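Local atomic coordinates of chitin deacetylase 1 (Bombyx mori, PDB entry 5ZNS), a protein that removes acetyl groups from the N-acetyl-D-glucosamine residues of chitin, using zinc, to yield chitosan and acetate. Residues A[46-51]-A[76-81]; A[56-61]-A[283-288]; A[88-93]-A[333-338]; A[131-136]-A[359-364]. All coordinates share one frame; numbering follows the deposited sequence.

Contact 1 of 4, residues A[46-51]-A[76-81]. With NAG (2-acetamido-2-deoxy-beta-D-glucopyranose), chain B.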
# COMPACT_ATOMS: atom_id res chain seq x y z
N ASP A 46 -7.17 4.53 3.55
CA ASP A 46 -8.33 5.41 3.68
C ASP A 46 -7.96 6.84 3.27
O ASP A 46 -6.86 7.09 2.78
CB ASP A 46 -8.80 5.46 5.14
CG ASP A 46 -9.81 4.38 5.46
OD1 ASP A 46 -10.80 4.24 4.71
OD2 ASP A 46 -9.62 3.66 6.46
N ALA A 47 -8.90 7.77 3.46
CA ALA A 47 -8.76 9.16 3.02
C ALA A 47 -7.68 10.01 3.71
O ALA A 47 -7.27 9.74 4.84
CB ALA A 47 -10.11 9.87 3.10
N ILE A 48 -7.09 11.00 2.99
CA ILE A 48 -6.02 12.01 3.38
C ILE A 48 -6.53 13.46 3.47
O ILE A 48 -6.92 14.00 2.54
CB ILE A 48 -4.80 12.12 2.39
CG1 ILE A 48 -4.01 10.85 2.23
CG2 ILE A 48 -3.79 13.15 2.83
CD1 ILE A 48 -2.80 10.94 1.34
N ASN A 49 -6.45 14.06 4.63
CA ASN A 49 -6.95 15.38 4.91
C ASN A 49 -6.46 15.95 6.21
O ASN A 49 -5.53 15.52 6.71
CB ASN A 49 -8.48 15.42 4.85
CG ASN A 49 -9.15 14.44 5.78
OD1 ASN A 49 -8.67 14.10 6.78
ND2 ASN A 49 -10.24 13.99 5.40
N ASN A 50 -7.14 16.91 6.74
CA ASN A 50 -6.75 17.57 7.97
C ASN A 50 -6.75 16.73 9.23
O ASN A 50 -6.18 17.11 10.17
CB ASN A 50 -7.48 18.87 8.18
CG ASN A 50 -6.80 20.02 7.52
OD1 ASN A 50 -5.70 19.94 7.10
ND2 ASN A 50 -7.49 21.10 7.44
N ASN A 51 -7.41 15.61 9.20
CA ASN A 51 -7.38 14.70 10.28
C ASN A 51 -5.99 14.09 10.39
O ASN A 51 -5.68 13.58 11.38
CB ASN A 51 -8.39 13.57 10.15
CG ASN A 51 -9.83 14.02 10.05
OD1 ASN A 51 -10.20 15.06 10.46
ND2 ASN A 51 -10.62 13.22 9.48
N TYR A 76 0.47 5.49 0.21
CA TYR A 76 -0.86 5.90 0.64
C TYR A 76 -1.90 5.30 -0.30
O TYR A 76 -1.95 5.65 -1.48
CB TYR A 76 -0.98 7.42 0.66
CG TYR A 76 -0.09 8.06 1.69
CD1 TYR A 76 1.25 8.30 1.42
CD2 TYR A 76 -0.59 8.43 2.93
CE1 TYR A 76 2.07 8.88 2.36
CE2 TYR A 76 0.24 9.01 3.88
CZ TYR A 76 1.56 9.24 3.58
OH TYR A 76 2.39 9.82 4.52
N PHE A 77 -2.70 4.37 0.22
CA PHE A 77 -3.85 3.83 -0.50
C PHE A 77 -5.03 4.75 -0.19
O PHE A 77 -5.63 4.67 0.88
CB PHE A 77 -4.10 2.38 -0.09
CG PHE A 77 -3.02 1.42 -0.53
CD1 PHE A 77 -3.05 0.89 -1.80
CD2 PHE A 77 -1.98 1.07 0.33
CE1 PHE A 77 -2.06 0.03 -2.23
CE2 PHE A 77 -0.99 0.20 -0.09
CZ PHE A 77 -1.03 -0.32 -1.37
N VAL A 78 -5.36 5.63 -1.13
CA VAL A 78 -6.24 6.76 -0.88
C VAL A 78 -7.65 6.43 -1.34
O VAL A 78 -7.86 5.93 -2.45
CB VAL A 78 -5.72 8.03 -1.58
CG1 VAL A 78 -6.59 9.22 -1.23
CG2 VAL A 78 -4.26 8.28 -1.21
N SER A 79 -8.62 6.72 -0.47
CA SER A 79 -10.04 6.68 -0.82
C SER A 79 -10.54 8.10 -1.03
O SER A 79 -9.99 9.06 -0.48
CB SER A 79 -10.86 6.00 0.27
OG SER A 79 -10.66 6.61 1.54
N HIS A 80 -11.62 8.23 -1.81
CA HIS A 80 -11.99 9.53 -2.36
C HIS A 80 -12.61 10.44 -1.30
O HIS A 80 -12.18 11.58 -1.13
CB HIS A 80 -12.94 9.34 -3.53
CG HIS A 80 -13.50 10.63 -4.06
ND1 HIS A 80 -12.70 11.70 -4.41
CD2 HIS A 80 -14.77 11.02 -4.29
CE1 HIS A 80 -13.46 12.69 -4.83
NE2 HIS A 80 -14.72 12.31 -4.77
N LYS A 81 -13.62 9.95 -0.59
CA LYS A 81 -14.49 10.83 0.19
C LYS A 81 -13.70 11.61 1.24
O LYS A 81 -12.93 11.03 2.01
CB LYS A 81 -15.60 10.02 0.86
CG LYS A 81 -16.88 10.82 1.09
CD LYS A 81 -17.96 9.98 1.77
CE LYS A 81 -19.22 10.80 1.99
NZ LYS A 81 -20.38 9.95 2.36
C1 NAG B . -5.50 20.92 2.08
C2 NAG B . -5.61 21.86 3.27
C3 NAG B . -4.73 23.10 3.05
C4 NAG B . -3.30 22.69 2.70
C5 NAG B . -3.30 21.66 1.58
C6 NAG B . -1.93 21.10 1.27
C7 NAG B . -7.85 21.45 4.17
C8 NAG B . -9.22 22.01 4.39
N2 NAG B . -6.98 22.25 3.54
O3 NAG B . -4.75 23.89 4.23
O4 NAG B . -2.60 23.80 2.14
O5 NAG B . -4.15 20.55 1.90
O6 NAG B . -1.31 20.56 2.43
O7 NAG B . -7.54 20.32 4.54

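Contact 2 of 4, residues A[56-61]-A[283-288]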
# COMPACT_ATOMS: atom_id res chain seq x y z
N TYR A 56 1.35 13.16 9.29
CA TYR A 56 2.31 12.70 8.29
C TYR A 56 3.53 13.62 8.23
O TYR A 56 4.64 13.15 7.95
CB TYR A 56 1.64 12.60 6.92
CG TYR A 56 0.51 11.58 6.86
CD1 TYR A 56 0.61 10.39 7.55
CD2 TYR A 56 -0.65 11.84 6.14
CE1 TYR A 56 -0.43 9.44 7.51
CE2 TYR A 56 -1.67 10.92 6.09
CZ TYR A 56 -1.56 9.72 6.78
OH TYR A 56 -2.58 8.79 6.73
N LYS A 57 3.34 14.92 8.50
CA LYS A 57 4.47 15.84 8.56
C LYS A 57 5.38 15.52 9.73
O LYS A 57 6.61 15.59 9.62
CB LYS A 57 3.95 17.28 8.66
CG LYS A 57 4.83 18.33 7.99
CD LYS A 57 4.01 19.56 7.63
CE LYS A 57 3.10 19.28 6.44
NZ LYS A 57 2.15 20.41 6.20
N GLU A 58 4.79 15.15 10.87
CA GLU A 58 5.59 14.80 12.04
C GLU A 58 6.40 13.53 11.80
O GLU A 58 7.54 13.42 12.26
CB GLU A 58 4.68 14.64 13.26
CG GLU A 58 5.41 14.24 14.54
CD GLU A 58 4.48 14.13 15.73
OE1 GLU A 58 3.31 14.58 15.63
OE2 GLU A 58 4.91 13.61 16.78
N ILE A 59 5.84 12.55 11.08
CA ILE A 59 6.57 11.31 10.81
C ILE A 59 7.58 11.52 9.69
O ILE A 59 8.77 11.21 9.83
CB ILE A 59 5.60 10.17 10.45
CG1 ILE A 59 4.62 9.92 11.60
CG2 ILE A 59 6.39 8.90 10.14
CD1 ILE A 59 3.56 8.88 11.26
N PHE A 60 7.12 12.02 8.55
CA PHE A 60 7.95 12.17 7.37
C PHE A 60 8.43 13.61 7.29
O PHE A 60 8.01 14.42 6.46
CB PHE A 60 7.17 11.72 6.14
CG PHE A 60 6.63 10.33 6.27
CD1 PHE A 60 7.47 9.23 6.14
CD2 PHE A 60 5.30 10.11 6.59
CE1 PHE A 60 6.98 7.94 6.29
CE2 PHE A 60 4.81 8.83 6.75
CZ PHE A 60 5.65 7.74 6.60
N ASN A 61 9.34 13.91 8.21
CA ASN A 61 9.74 15.27 8.54
C ASN A 61 10.95 15.75 7.74
O ASN A 61 11.47 16.83 8.02
CB ASN A 61 10.01 15.38 10.05
CG ASN A 61 11.14 14.48 10.51
OD1 ASN A 61 11.81 13.81 9.71
ND2 ASN A 61 11.35 14.45 11.83
N ALA A 283 5.84 5.42 20.51
CA ALA A 283 6.58 4.18 20.38
C ALA A 283 6.99 3.93 18.93
O ALA A 283 8.08 3.42 18.66
CB ALA A 283 5.75 3.01 20.91
N PHE A 284 6.12 4.29 17.98
CA PHE A 284 6.42 4.09 16.57
C PHE A 284 7.62 4.92 16.13
O PHE A 284 8.56 4.41 15.52
CB PHE A 284 5.19 4.45 15.73
CG PHE A 284 5.33 4.13 14.28
CD1 PHE A 284 5.79 2.89 13.87
CD2 PHE A 284 5.01 5.07 13.32
CE1 PHE A 284 5.92 2.59 12.53
CE2 PHE A 284 5.14 4.77 11.97
CZ PHE A 284 5.59 3.53 11.58
N LEU A 285 7.57 6.23 16.41
CA LEU A 285 8.68 7.10 16.05
C LEU A 285 9.96 6.68 16.75
O LEU A 285 11.03 6.62 16.13
CB LEU A 285 8.33 8.55 16.38
CG LEU A 285 7.21 9.12 15.52
CD1 LEU A 285 7.06 10.62 15.76
CD2 LEU A 285 7.48 8.82 14.05
N TYR A 286 9.88 6.38 18.05
CA TYR A 286 11.04 5.88 18.78
C TYR A 286 11.62 4.65 18.10
O TYR A 286 12.84 4.53 17.96
CB TYR A 286 10.66 5.56 20.23
CG TYR A 286 11.82 5.05 21.08
CD1 TYR A 286 12.21 3.71 21.05
CD2 TYR A 286 12.52 5.91 21.91
CE1 TYR A 286 13.27 3.25 21.82
CE2 TYR A 286 13.58 5.46 22.68
CZ TYR A 286 13.96 4.14 22.63
OH TYR A 286 15.02 3.71 23.41
N TRP A 287 10.74 3.73 17.68
CA TRP A 287 11.20 2.51 17.03
C TRP A 287 11.83 2.81 15.68
O TRP A 287 12.89 2.26 15.35
CB TRP A 287 10.03 1.54 16.88
CG TRP A 287 10.40 0.27 16.20
CD1 TRP A 287 10.96 -0.84 16.77
CD2 TRP A 287 10.24 -0.03 14.80
NE1 TRP A 287 11.16 -1.81 15.82
CE2 TRP A 287 10.72 -1.34 14.60
CE3 TRP A 287 9.73 0.68 13.71
CZ2 TRP A 287 10.71 -1.96 13.35
CZ3 TRP A 287 9.72 0.06 12.47
CH2 TRP A 287 10.21 -1.24 12.30
N ILE A 288 11.18 3.66 14.87
CA ILE A 288 11.74 4.03 13.57
C ILE A 288 13.13 4.61 13.74
O ILE A 288 14.08 4.20 13.07
CB ILE A 288 10.81 5.02 12.84
CG1 ILE A 288 9.59 4.31 12.26
CG2 ILE A 288 11.55 5.70 11.72
CD1 ILE A 288 8.57 5.30 11.69

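Contact 3 of 4, residues A[88-93]-A[333-338]. With NAG (2-acetamido-2-deoxy-beta-D-glucopyranose), chain C.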
# COMPACT_ATOMS: atom_id res chain seq x y z
N VAL A 88 -2.68 15.37 -1.21
CA VAL A 88 -2.24 14.20 -1.98
C VAL A 88 -1.14 14.61 -2.95
O VAL A 88 -0.11 13.94 -3.08
CB VAL A 88 -3.42 13.56 -2.74
CG1 VAL A 88 -2.90 12.55 -3.77
CG2 VAL A 88 -4.42 12.91 -1.80
N GLN A 89 -1.35 15.73 -3.66
CA GLN A 89 -0.36 16.21 -4.61
C GLN A 89 0.96 16.54 -3.92
O GLN A 89 2.03 16.19 -4.43
CB GLN A 89 -0.90 17.44 -5.34
CG GLN A 89 0.07 18.04 -6.34
CD GLN A 89 -0.51 19.20 -7.11
OE1 GLN A 89 -1.38 19.93 -6.61
NE2 GLN A 89 -0.04 19.39 -8.33
N GLU A 90 0.89 17.18 -2.75
CA GLU A 90 2.11 17.50 -2.02
C GLU A 90 2.80 16.25 -1.49
O GLU A 90 4.03 16.15 -1.53
CB GLU A 90 1.77 18.46 -0.87
CG GLU A 90 2.98 18.89 -0.03
CD GLU A 90 3.89 19.87 -0.77
OE1 GLU A 90 4.88 20.33 -0.16
OE2 GLU A 90 3.63 20.20 -1.95
N THR A 91 2.02 15.27 -1.01
CA THR A 91 2.61 14.01 -0.58
C THR A 91 3.33 13.32 -1.74
O THR A 91 4.44 12.80 -1.57
CB THR A 91 1.53 13.09 -0.00
OG1 THR A 91 0.92 13.73 1.12
CG2 THR A 91 2.11 11.76 0.45
N HIS A 92 2.72 13.34 -2.92
CA HIS A 92 3.36 12.75 -4.09
C HIS A 92 4.61 13.53 -4.48
O HIS A 92 5.65 12.93 -4.76
CB HIS A 92 2.36 12.71 -5.25
CG HIS A 92 2.86 11.98 -6.46
ND1 HIS A 92 3.43 12.63 -7.53
CD2 HIS A 92 2.83 10.67 -6.78
CE1 HIS A 92 3.76 11.75 -8.45
NE2 HIS A 92 3.40 10.55 -8.02
N ARG A 93 4.54 14.86 -4.46
CA ARG A 93 5.70 15.69 -4.78
C ARG A 93 6.87 15.36 -3.86
O ARG A 93 8.03 15.36 -4.30
CB ARG A 93 5.34 17.17 -4.68
CG ARG A 93 6.39 18.11 -5.26
CD ARG A 93 6.00 19.58 -5.07
NE ARG A 93 6.07 19.99 -3.67
CZ ARG A 93 7.18 20.39 -3.06
NH1 ARG A 93 8.33 20.45 -3.73
NH2 ARG A 93 7.14 20.75 -1.79
N GLY A 333 11.81 22.53 -2.23
CA GLY A 333 10.98 23.32 -3.12
C GLY A 333 9.73 23.87 -2.44
O GLY A 333 9.65 24.01 -1.22
N ASN A 334 8.74 24.17 -3.27
CA ASN A 334 7.49 24.76 -2.83
C ASN A 334 6.31 23.96 -3.34
O ASN A 334 6.42 23.23 -4.33
CB ASN A 334 7.38 26.21 -3.33
CG ASN A 334 8.52 27.09 -2.83
OD1 ASN A 334 9.07 27.89 -3.58
ND2 ASN A 334 8.88 26.93 -1.56
N PRO A 335 5.15 24.07 -2.68
CA PRO A 335 3.95 23.38 -3.16
C PRO A 335 3.56 23.85 -4.55
O PRO A 335 3.97 24.91 -5.02
CB PRO A 335 2.88 23.75 -2.13
CG PRO A 335 3.62 24.22 -0.93
CD PRO A 335 4.94 24.74 -1.38
N ALA A 336 2.73 23.03 -5.21
CA ALA A 336 2.29 23.37 -6.56
C ALA A 336 1.45 24.64 -6.58
O ALA A 336 1.49 25.39 -7.56
CB ALA A 336 1.51 22.20 -7.16
N CYS A 337 0.68 24.89 -5.52
CA CYS A 337 -0.04 26.14 -5.36
C CYS A 337 0.00 26.52 -3.89
O CYS A 337 0.01 25.66 -3.01
CB CYS A 337 -1.50 26.05 -5.86
SG CYS A 337 -2.64 25.01 -4.88
N TRP A 338 0.04 27.83 -3.62
CA TRP A 338 0.21 28.31 -2.26
C TRP A 338 -1.09 28.21 -1.46
O TRP A 338 -1.07 27.80 -0.30
CB TRP A 338 0.71 29.76 -2.26
CG TRP A 338 2.18 29.90 -2.57
CD1 TRP A 338 2.73 30.53 -3.64
CD2 TRP A 338 3.28 29.40 -1.78
NE1 TRP A 338 4.11 30.46 -3.58
CE2 TRP A 338 4.46 29.77 -2.45
CE3 TRP A 338 3.37 28.68 -0.59
CZ2 TRP A 338 5.73 29.44 -1.96
CZ3 TRP A 338 4.62 28.35 -0.10
CH2 TRP A 338 5.79 28.74 -0.79
C1 NAG C . -1.94 24.71 3.01
C2 NAG C . -0.69 25.13 2.22
C3 NAG C . -0.05 26.41 2.79
C4 NAG C . -1.09 27.48 3.09
C5 NAG C . -2.15 26.87 3.97
C6 NAG C . -3.26 27.84 4.31
C7 NAG C . 0.65 23.39 1.12
C8 NAG C . 1.66 22.31 1.31
N2 NAG C . 0.29 24.05 2.22
O3 NAG C . 0.89 26.90 1.84
O4 NAG C . -0.48 28.58 3.74
O5 NAG C . -2.76 25.80 3.25
O6 NAG C . -4.25 27.86 3.29
O7 NAG C . 0.17 23.65 0.02
O HOH W 1 2.12 20.37 -3.97

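Contact 4 of 4, residues A[131-136]-A[359-364]. With NAG (2-acetamido-2-deoxy-beta-D-glucopyranose), chain D.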
# COMPACT_ATOMS: atom_id res chain seq x y z
N ILE A 131 -7.59 11.03 -8.75
CA ILE A 131 -6.29 11.44 -8.26
C ILE A 131 -5.49 12.13 -9.36
O ILE A 131 -4.92 13.21 -9.16
CB ILE A 131 -5.51 10.24 -7.70
CG1 ILE A 131 -6.20 9.68 -6.45
CG2 ILE A 131 -4.07 10.62 -7.42
CD1 ILE A 131 -5.68 8.32 -6.04
N GLU A 132 -5.44 11.51 -10.54
CA GLU A 132 -4.62 12.05 -11.62
C GLU A 132 -5.06 13.46 -12.00
O GLU A 132 -4.22 14.33 -12.23
CB GLU A 132 -4.66 11.11 -12.83
CG GLU A 132 -3.76 9.88 -12.65
CD GLU A 132 -3.78 8.93 -13.85
OE1 GLU A 132 -4.52 9.17 -14.83
OE2 GLU A 132 -3.04 7.92 -13.81
N LYS A 133 -6.37 13.71 -12.01
CA LYS A 133 -6.86 15.05 -12.34
C LYS A 133 -6.64 16.02 -11.19
O LYS A 133 -5.93 17.02 -11.34
CB LYS A 133 -8.35 14.99 -12.72
CG LYS A 133 -8.96 16.38 -12.92
CD LYS A 133 -10.37 16.33 -13.50
CE LYS A 133 -10.93 17.75 -13.68
NZ LYS A 133 -12.38 17.76 -13.98
N PHE A 134 -7.25 15.77 -10.04
CA PHE A 134 -7.29 16.80 -9.01
C PHE A 134 -5.99 16.93 -8.23
O PHE A 134 -5.80 17.94 -7.54
CB PHE A 134 -8.47 16.55 -8.07
CG PHE A 134 -9.79 16.76 -8.75
CD1 PHE A 134 -10.22 18.05 -9.07
CD2 PHE A 134 -10.57 15.69 -9.13
CE1 PHE A 134 -11.42 18.25 -9.74
CE2 PHE A 134 -11.77 15.88 -9.80
CZ PHE A 134 -12.19 17.17 -10.10
N SER A 135 -5.08 15.97 -8.34
CA SER A 135 -3.74 16.12 -7.80
C SER A 135 -2.70 16.39 -8.89
O SER A 135 -1.51 16.48 -8.58
CB SER A 135 -3.33 14.88 -7.00
OG SER A 135 -4.06 14.80 -5.80
N ASN A 136 -3.13 16.54 -10.14
CA ASN A 136 -2.25 16.85 -11.27
C ASN A 136 -0.99 15.97 -11.27
O ASN A 136 0.14 16.44 -11.19
CB ASN A 136 -1.87 18.33 -11.30
CG ASN A 136 -1.34 18.77 -12.65
OD1 ASN A 136 -1.70 18.20 -13.68
ND2 ASN A 136 -0.48 19.78 -12.65
N THR A 359 -8.17 21.44 -3.98
CA THR A 359 -7.34 21.13 -5.14
C THR A 359 -6.75 22.42 -5.67
O THR A 359 -7.32 23.51 -5.49
CB THR A 359 -8.15 20.42 -6.24
OG1 THR A 359 -7.36 20.32 -7.43
CG2 THR A 359 -9.42 21.18 -6.55
N CYS A 360 -5.59 22.30 -6.32
CA CYS A 360 -4.98 23.43 -7.01
C CYS A 360 -5.65 23.73 -8.34
O CYS A 360 -5.42 24.80 -8.90
CB CYS A 360 -3.48 23.17 -7.23
SG CYS A 360 -2.49 23.14 -5.70
N LEU A 361 -6.48 22.81 -8.85
CA LEU A 361 -7.26 23.07 -10.05
C LEU A 361 -8.45 23.96 -9.73
O LEU A 361 -8.83 24.13 -8.57
CB LEU A 361 -7.80 21.78 -10.67
CG LEU A 361 -6.98 20.61 -11.20
CD1 LEU A 361 -7.72 19.98 -12.38
CD2 LEU A 361 -5.57 20.99 -11.59
N ARG A 362 -9.05 24.52 -10.78
CA ARG A 362 -10.34 25.16 -10.61
C ARG A 362 -11.37 24.13 -10.16
O ARG A 362 -11.28 22.94 -10.49
CB ARG A 362 -10.80 25.81 -11.92
CG ARG A 362 -11.25 24.77 -12.93
CD ARG A 362 -11.95 25.31 -14.15
NE ARG A 362 -12.11 24.23 -15.13
CZ ARG A 362 -13.23 23.54 -15.32
NH1 ARG A 362 -14.32 23.82 -14.62
NH2 ARG A 362 -13.25 22.57 -16.22
N CYS A 363 -12.35 24.59 -9.39
CA CYS A 363 -13.36 23.69 -8.85
C CYS A 363 -14.16 23.08 -10.00
O CYS A 363 -14.59 23.81 -10.91
CB CYS A 363 -14.28 24.44 -7.87
SG CYS A 363 -13.42 24.98 -6.42
N PRO A 364 -14.42 21.78 -9.98
CA PRO A 364 -15.27 21.19 -11.00
C PRO A 364 -16.72 21.53 -10.76
O PRO A 364 -17.08 22.20 -9.78
CB PRO A 364 -15.00 19.69 -10.84
CG PRO A 364 -14.81 19.56 -9.36
CD PRO A 364 -14.00 20.78 -8.98
C1 NAG D . 0.13 20.33 -13.83
C2 NAG D . -0.60 21.62 -14.26
C3 NAG D . 0.23 22.42 -15.28
C4 NAG D . 1.69 22.54 -14.87
C5 NAG D . 2.24 21.17 -14.51
C6 NAG D . 3.66 21.21 -14.00
C7 NAG D . -3.05 21.84 -14.40
C8 NAG D . -4.29 21.38 -15.11
N2 NAG D . -1.90 21.30 -14.82
O3 NAG D . -0.32 23.73 -15.39
O4 NAG D . 2.47 23.08 -15.93
O5 NAG D . 1.44 20.62 -13.45
O6 NAG D . 3.76 22.03 -12.84
O7 NAG D . -3.09 22.66 -13.49
O HOH W 2 -4.19 19.70 -6.31

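Contact 1 of 4, residues A[46-51]-A[76-81]
The zinc site of this family 4 carbohydrate esterase, a chain holding the catalytic polysaccharide deacetylase part of a longer protein and its C-terminal region, takes one ligand, Asp46, from the loop after strand 38-44, which is backed by Ser79, just past the end of neighbouring strand 75-78. His101 and His105 complete the protein ligands. Ser79 turns OG back between its own backbone N and carbonyl carbon (chi1 55°), which lays the hydroxyl against the peptide joining Asp46 to Ala47. Ser79 OG lies 3.2 Å from Asp46 C and 2.9 Å from Ala47 N, but the geometry is too poor for a hydrogen bond. The methyl of Ala47 approaches the other segment too, with CB 3.2 Å from Lys81 O. Deeper in, Ile48 extends (chi2 -177°) to bring CD1 3.7 Å from Tyr76 CD2. Ile48 CD1 also lies 4.0 Å from Val78 CG2, and its side chain crosses both at roughly a right angle. Val88 of helix 85-93 also meets Ile48, while Thr83 OG1 bonds to its backbone N. The contact thus has a polar end by the metal and an apolar end in the core, consistent with Ser79 helping, from the second shell, to set the backbone at the ligand.

Contact 2 of 4, residues A[56-61]-A[283-288]
Leu285 spreads its two methyls over the neighbouring side chains of Glu58 and Ile59, and the fork shows how a branched side chain can serve two neighbours at once. CD1 reaches outward to the acidic side chain, 3.8 Å from Glu58 OE2, and also brushes its aliphatic part. That glutamate is stretched out, with CG anti to the backbone N (chi1 179°), so that the two side chains cross at about a right angle. CD2 dips inward instead, lying 3.9 Å from Ile59 CG1 and 4.1 Å from Ile59 CG2. Ile59 is the complementary bump. Its side chain enters a hollow on helix 278-294 lined by Leu281, Phe284, Leu285 and Ile288, a spacing of three and four residues that recalls a knob entering a hole. In the distorted beta/alpha barrel of this esterase family, both helices lie outside the parallel sheet: helix 53-59 belongs to the beta-alpha-beta crossover from strand 38-44 to strand 75-78, and helix 278-294 runs between strands 265-269 and 298-300. Phe284 makes the floor of the hollow on its sheet side, resting on Ile42 of strand 38-44. Ile59 CD1 comes to the edge of that ring, 4.5 Å from Phe284 CE2, while Ile288 puts its own CD1 over one face, offset toward the rim. Ile288 is met no more closely, with Ile59 CG2 4.5 Å from Ile288 CD1, and the tighter fit is with Leu285. The same CG2 methyl of Ile59 also sits 3.7 Å above the centre of the Phe60 ring.

Contact 3 of 4, residues A[88-93]-A[333-338]
Arg93 lays its guanidinium flat against the backbone of Asn334, where the last turn of helix 85-93 meets the loop leading to strand 341-345. The motif is an i to i+3 salt bridge along the helix, with one face of the arginine turned to a carbonyl. Asn334 O stands 3.2 Å above the plane of the Arg93 guanidinium, over its centre, so none of the N-H groups points at it. They are spent at the edge: NE and NH2 grip Glu90 side-on, with Arg93 NH2 2.8 Å from Glu90 OE1 and Arg93 NE 3.0 Å from Glu90 OE2, while NH1 bonds to Glu332 O. Two bends make this possible. The glutamate turns at chi2 (72°) and the arginine at chi3 (70°), bringing the two ends toward each other. With an alanine in place of Arg93, the Glu90 carboxylate is likely to lose its charged mate and be freer to turn, and Asn334 O would lose the flat group over it. Glu90 OE2 also rests 3.4 Å from Pro335 CA and accepts from a water, 2.5 Å away, whose oxygen in turn receives the N-H of Ala336. Gln89, in contrast, is fully extended and brings NE2 to 3.4 Å from Ala336 CB. The next residue, Cys337, is held by its disulfide to Cys360. Beyond it the loop meets a sugar of the bound glycan: O3 of N-acetylglucosamine C donates to Trp338 O over 3.0 Å.

Contact 4 of 4, residues A[131-136]-A[359-364]
The Phe134 ring is met near its plane by Thr359 OG1 and obliquely by Pro364, whose CG lies 3.6 Å from Phe134 CZ. Over one face, above the ring centre, is CG of the preceding Lys133. Beside the ring, the Phe134 backbone carbonyl takes the hydroxyl of Thr359: OG1 donates to O over 2.8 Å, in the carbonyl plane and on a lone pair. With chi1 at 171°, OG1 lies opposite the Thr359 backbone N, and from there also accepts from Leu361 N at 3.0 Å, closing an ST turn. Water 2 gives Phe134 O a second donor, at 2.7 Å, and receives the N-H of Cys360. The carbonyl belongs to the end of helix 117-134, where Asn136, with positive phi, forms a Schellman motif; it thereby ties the helix terminus to the end of strand 355-359 and the disulfide-bonded loop after it, in which Cys360 pairs with Cys337 and Cys363 with Cys343. A valine in place of Thr359 keeps a similar bulk, but would probably leave Phe134 O one donor short and the N-H of Leu361 without its acceptor. The side chains of Leu361 and Lys133 pack obliquely, with Leu361 CD1 3.8 Å from Lys133 CG. The other leucine methyl, CD2, turns to the glycan, 3.5 Å from O7 of N-acetylglucosamine D, the sugar joined covalently to Asn136 ND2.

Contacts 1 and 2 lie within the barrel, one at the zinc-site loop, the other between two outer helices; contacts 3 and 4 join it to the C-terminal, disulfide-rich part. The centres of contacts 3 and 4 are about 12 Å apart, and Cys337-Cys360 links them; contacts 2 and 4 lie farthest apart, about 29 Å between centres. Tyr76, on strand 75-78, is shared: it packs on Tyr56 and Phe60 of contact 2 and on Thr91 of contact 3. Contact 2 opens inside contact 1, which closes before contacts 3 and 4 open; contacts 2, 3 and 4 cross one another, each bringing a helix of the chain's first part to a partner over 200 residues later.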